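Long-range contact in aminotransferase, class V family protein (Trichomonas vaginalis, PDB 5F8V), which probably catalyses the reversible, pyridoxal phosphate-dependent transfer of an amino group between O-phospho-L-serine and 2-oxoglutarate in the pathway of L-serine biosynthesis: residues 63-69 / 187-193. Numbering follows the deposited sequence.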
ATOM      1  N   LEU A  63       0.289  19.065  13.073  1.00 17.16           N
ATOM      2  CA  LEU A  63      -0.193  18.477  14.332  1.00 17.75           C
ATOM      3  C   LEU A  63       0.551  18.924  15.587  1.00 18.12           C
ATOM      4  O   LEU A  63       0.082  18.658  16.685  1.00 17.78           O
ATOM      5  CB  LEU A  63      -0.115  16.955  14.257  1.00 18.02           C
ATOM      6  CG  LEU A  63      -1.273  16.216  13.603  1.00 18.09           C
ATOM      7  CD1 LEU A  63      -0.819  14.800  13.276  1.00 18.27           C
ATOM      8  CD2 LEU A  63      -2.493  16.196  14.509  1.00 18.11           C
ATOM      9  N   GLN A  64       1.699  19.581  15.428  1.00 18.58           N
ATOM     10  CA  GLN A  64       2.618  19.849  16.540  1.00 19.21           C
ATOM     11  C   GLN A  64       2.900  18.558  17.294  1.00 18.31           C
ATOM     12  O   GLN A  64       2.740  18.475  18.512  1.00 18.74           O
ATOM     13  CB  GLN A  64       2.085  20.958  17.463  1.00 20.37           C
ATOM     14  CG  GLN A  64       2.000  22.324  16.795  1.00 21.60           C
ATOM     15  CD  GLN A  64       3.372  22.888  16.455  1.00 22.98           C
ATOM     16  OE1 GLN A  64       4.033  23.490  17.308  1.00 24.05           O
ATOM     17  NE2 GLN A  64       3.809  22.698  15.205  1.00 22.87           N
ATOM     18  N   VAL A  65       3.319  17.543  16.541  1.00 17.49           N
ATOM     19  CA  VAL A  65       3.684  16.267  17.119  1.00 17.12           C
ATOM     20  C   VAL A  65       4.970  16.500  17.928  1.00 17.19           C
ATOM     21  O   VAL A  65       5.964  16.933  17.362  1.00 16.48           O
ATOM     22  CB  VAL A  65       3.931  15.173  16.050  1.00 16.59           C
ATOM     23  CG1 VAL A  65       4.280  13.856  16.723  1.00 16.22           C
ATOM     24  CG2 VAL A  65       2.720  15.010  15.122  1.00 16.69           C
ATOM     25  N   PRO A  66       4.952  16.216  19.246  1.00 17.68           N
ATOM     26  CA  PRO A  66       6.189  16.410  20.027  1.00 18.07           C
ATOM     27  C   PRO A  66       7.338  15.478  19.610  1.00 18.50           C
ATOM     28  O   PRO A  66       7.106  14.422  19.017  1.00 18.29           O
ATOM     29  CB  PRO A  66       5.748  16.132  21.470  1.00 18.03           C
ATOM     30  CG  PRO A  66       4.253  16.154  21.463  1.00 17.92           C
ATOM     31  CD  PRO A  66       3.848  15.723  20.091  1.00 17.62           C
ATOM     32  N   GLU A  67       8.565  15.873  19.938  1.00 19.25           N
ATOM     33  CA  GLU A  67       9.761  15.176  19.457  1.00 19.65           C
ATOM     34  C   GLU A  67      10.010  13.797  20.088  1.00 18.24           C
ATOM     35  O   GLU A  67      10.854  13.048  19.598  1.00 19.05           O
ATOM     36  CB  GLU A  67      11.017  16.054  19.616  1.00 21.30           C
ATOM     37  CG  GLU A  67      10.955  17.416  18.924  1.00 22.61           C
ATOM     38  CD  GLU A  67      10.811  17.357  17.405  1.00 23.95           C
ATOM     39  OE1 GLU A  67      10.390  18.382  16.824  1.00 25.11           O
ATOM     40  OE2 GLU A  67      11.125  16.320  16.779  1.00 25.68           O
ATOM     41  N   ASN A  68       9.284  13.442  21.145  1.00 17.16           N
ATOM     42  CA  ASN A  68       9.299  12.048  21.649  1.00 16.44           C
ATOM     43  C   ASN A  68       8.403  11.068  20.852  1.00 15.43           C
ATOM     44  O   ASN A  68       8.218   9.925  21.274  1.00 15.03           O
ATOM     45  CB  ASN A  68       8.966  11.987  23.153  1.00 16.33           C
ATOM     46  CG  ASN A  68       7.580  12.514  23.476  1.00 16.34           C
ATOM     47  OD1 ASN A  68       7.128  13.475  22.867  1.00 16.29           O
ATOM     48  ND2 ASN A  68       6.922  11.919  24.462  1.00 16.16           N
ATOM     49  N   PHE A  69       7.868  11.510  19.710  1.00 14.83           N
ATOM     50  CA  PHE A  69       7.112  10.651  18.803  1.00 14.57           C
ATOM     51  C   PHE A  69       7.799  10.521  17.452  1.00 14.14           C
ATOM     52  O   PHE A  69       8.245  11.508  16.896  1.00 13.99           O
ATOM     53  CB  PHE A  69       5.708  11.213  18.600  1.00 14.40           C
ATOM     54  CG  PHE A  69       4.841  11.102  19.808  1.00 14.02           C
ATOM     55  CD1 PHE A  69       3.887  10.092  19.911  1.00 13.90           C
ATOM     56  CD2 PHE A  69       4.978  12.001  20.854  1.00 14.03           C
ATOM     57  CE1 PHE A  69       3.078   9.992  21.034  1.00 13.74           C
ATOM     58  CE2 PHE A  69       4.182  11.899  21.987  1.00 14.09           C
ATOM     59  CZ  PHE A  69       3.229  10.890  22.076  1.00 13.91           C
ATOM     60  N   ILE A 187      -4.774  17.830  17.928  1.00 17.62           N
ATOM     61  CA  ILE A 187      -4.595  16.782  18.919  1.00 18.78           C
ATOM     62  C   ILE A 187      -3.807  17.391  20.076  1.00 19.13           C
ATOM     63  O   ILE A 187      -2.769  18.002  19.850  1.00 20.10           O
ATOM     64  CB  ILE A 187      -3.849  15.568  18.319  1.00 18.81           C
ATOM     65  CG1 ILE A 187      -4.751  14.845  17.303  1.00 19.20           C
ATOM     66  CG2 ILE A 187      -3.417  14.602  19.414  1.00 19.23           C
ATOM     67  CD1 ILE A 187      -4.037  13.800  16.463  1.00 18.93           C
ATOM     68  N   THR A 188      -4.322  17.232  21.296  1.00 19.64           N
ATOM     69  CA  THR A 188      -3.629  17.610  22.533  1.00 19.66           C
ATOM     70  C   THR A 188      -3.481  16.377  23.431  1.00 19.71           C
ATOM     71  O   THR A 188      -3.893  15.263  23.064  1.00 19.53           O
ATOM     72  CB  THR A 188      -4.405  18.706  23.298  1.00 19.68           C
ATOM     73  OG1 THR A 188      -5.717  18.225  23.628  1.00 20.02           O
ATOM     74  CG2 THR A 188      -4.521  19.971  22.457  1.00 19.77           C
ATOM     75  N   GLN A 189      -2.871  16.580  24.599  1.00 19.52           N
ATOM     76  CA  GLN A 189      -2.689  15.529  25.595  1.00 19.45           C
ATOM     77  C   GLN A 189      -1.869  14.361  25.043  1.00 18.13           C
ATOM     78  O   GLN A 189      -2.230  13.192  25.201  1.00 18.30           O
ATOM     79  CB  GLN A 189      -4.041  15.051  26.151  1.00 20.55           C
ATOM     80  CG  GLN A 189      -4.917  16.145  26.751  1.00 21.00           C
ATOM     81  CD  GLN A 189      -6.187  15.567  27.358  1.00 21.91           C
ATOM     82  OE1 GLN A 189      -6.948  14.875  26.682  1.00 21.32           O
ATOM     83  NE2 GLN A 189      -6.411  15.828  28.643  1.00 22.88           N
ATOM     84  N   TRP A 190      -0.756  14.694  24.399  1.00 17.25           N
ATOM     85  CA  TRP A 190       0.171  13.694  23.859  1.00 17.14           C
ATOM     86  C   TRP A 190       0.727  12.743  24.929  1.00 16.82           C
ATOM     87  O   TRP A 190       1.004  11.580  24.638  1.00 16.29           O
ATOM     88  CB  TRP A 190       1.320  14.372  23.089  1.00 17.30           C
ATOM     89  CG  TRP A 190       0.871  15.021  21.810  1.00 17.19           C
ATOM     90  CD1 TRP A 190       0.584  16.341  21.617  1.00 17.34           C
ATOM     91  CD2 TRP A 190       0.636  14.374  20.555  1.00 17.23           C
ATOM     92  NE1 TRP A 190       0.187  16.555  20.324  1.00 17.20           N
ATOM     93  CE2 TRP A 190       0.216  15.367  19.648  1.00 17.38           C
ATOM     94  CE3 TRP A 190       0.744  13.049  20.108  1.00 17.24           C
ATOM     95  CZ2 TRP A 190      -0.101  15.079  18.315  1.00 17.72           C
ATOM     96  CZ3 TRP A 190       0.435  12.760  18.786  1.00 17.28           C
ATOM     97  CH2 TRP A 190       0.016  13.770  17.904  1.00 17.56           C
ATOM     98  N   GLU A 191       0.853  13.226  26.169  1.00 16.91           N
ATOM     99  CA  GLU A 191       1.254  12.381  27.304  1.00 17.08           C
ATOM    100  C   GLU A 191       0.403  11.111  27.531  1.00 16.86           C
ATOM    101  O   GLU A 191       0.883  10.163  28.150  1.00 16.36           O
ATOM    102  CB  GLU A 191       1.326  13.203  28.613  1.00 17.31           C
ATOM    103  CG  GLU A 191      -0.007  13.681  29.197  1.00 17.66           C
ATOM    104  CD  GLU A 191      -0.505  15.008  28.634  1.00 17.93           C
ATOM    105  OE1 GLU A 191       0.087  15.537  27.670  1.00 18.92           O
ATOM    106  OE2 GLU A 191      -1.505  15.526  29.162  1.00 18.95           O
ATOM    107  N   LYS A 192      -0.844  11.112  27.054  1.00 16.60           N
ATOM    108  CA  LYS A 192      -1.747   9.947  27.157  1.00 16.93           C
ATOM    109  C   LYS A 192      -1.561   8.898  26.061  1.00 16.57           C
ATOM    110  O   LYS A 192      -2.149   7.805  26.146  1.00 16.69           O
ATOM    111  CB  LYS A 192      -3.213  10.407  27.083  1.00 17.44           C
ATOM    112  CG  LYS A 192      -3.645  11.394  28.144  1.00 18.24           C
ATOM    113  CD  LYS A 192      -5.078  11.841  27.898  1.00 19.11           C
ATOM    114  CE  LYS A 192      -5.605  12.668  29.060  1.00 19.80           C
ATOM    115  NZ  LYS A 192      -5.808  11.857  30.291  1.00 20.66           N
ATOM    116  N   VAL A 193      -0.776   9.238  25.030  1.00 16.19           N
ATOM    117  CA  VAL A 193      -0.774   8.534  23.750  1.00 15.26           C
ATOM    118  C   VAL A 193       0.460   7.639  23.568  1.00 14.89           C
ATOM    119  O   VAL A 193       1.603   8.117  23.606  1.00 14.75           O
ATOM    120  CB  VAL A 193      -0.814   9.546  22.581  1.00 15.63           C
ATOM    121  CG1 VAL A 193      -0.765   8.830  21.226  1.00 15.40           C
ATOM    122  CG2 VAL A 193      -2.043  10.440  22.675  1.00 15.68           C
TER
HETATM  123  O   HOH W   1      -2.709  19.245  16.852  1.00 13.63           O
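A single indole, that of Trp190, fills the gap between two loops that make no direct hydrogen bond to each other. Pro66 stands edge-on over one face of the indole, its CD atom 3.4 Å from the centroid of the five-membered ring of Trp190 and 7° off the ring normal, a close CH-pi contact. Phe69 meets the indole differently, in an edge-to-face pair in which the edge of Trp190 points at the phenyl face; the centroid of the six-membered ring lies 5.1 Å from that of Phe69, with the planes at 64°. Val65 CG2 adds an apolar contact to Trp190 CH2 at 4.1 Å.

The course of residues 63-69 explains how so many of them reach one ring. Helix 46-63 ends in a Schellman motif with Gln64, at positive phi, as C-prime residue, and a type I turn from Pro66 to Phe69, closed by Phe69 N to Pro66 O (3.1 Å), then leads into strand 69-75. This strand is outermost in the chain's mixed sheet, in the large, PLP-binding domain of a class-V aminotransferase (fold type I). It and strand 193-199 run antiparallel to strand 209-215 between them, so the loops before them meet at the same end of the sheet, where Ile213 of strand 209-215 touches Leu63 and Phe69.

Beyond the indole, Leu63 CD2 packs on Ile187 CD1 at 3.5 Å, while a water donates to Leu63 O (2.9 Å) and accepts from Ile187 N (2.7 Å), joining the end of the helix to the second loop. Where strand 193-199 begins, Phe69 CE1 rests 4.0 Å from Val193 CG1.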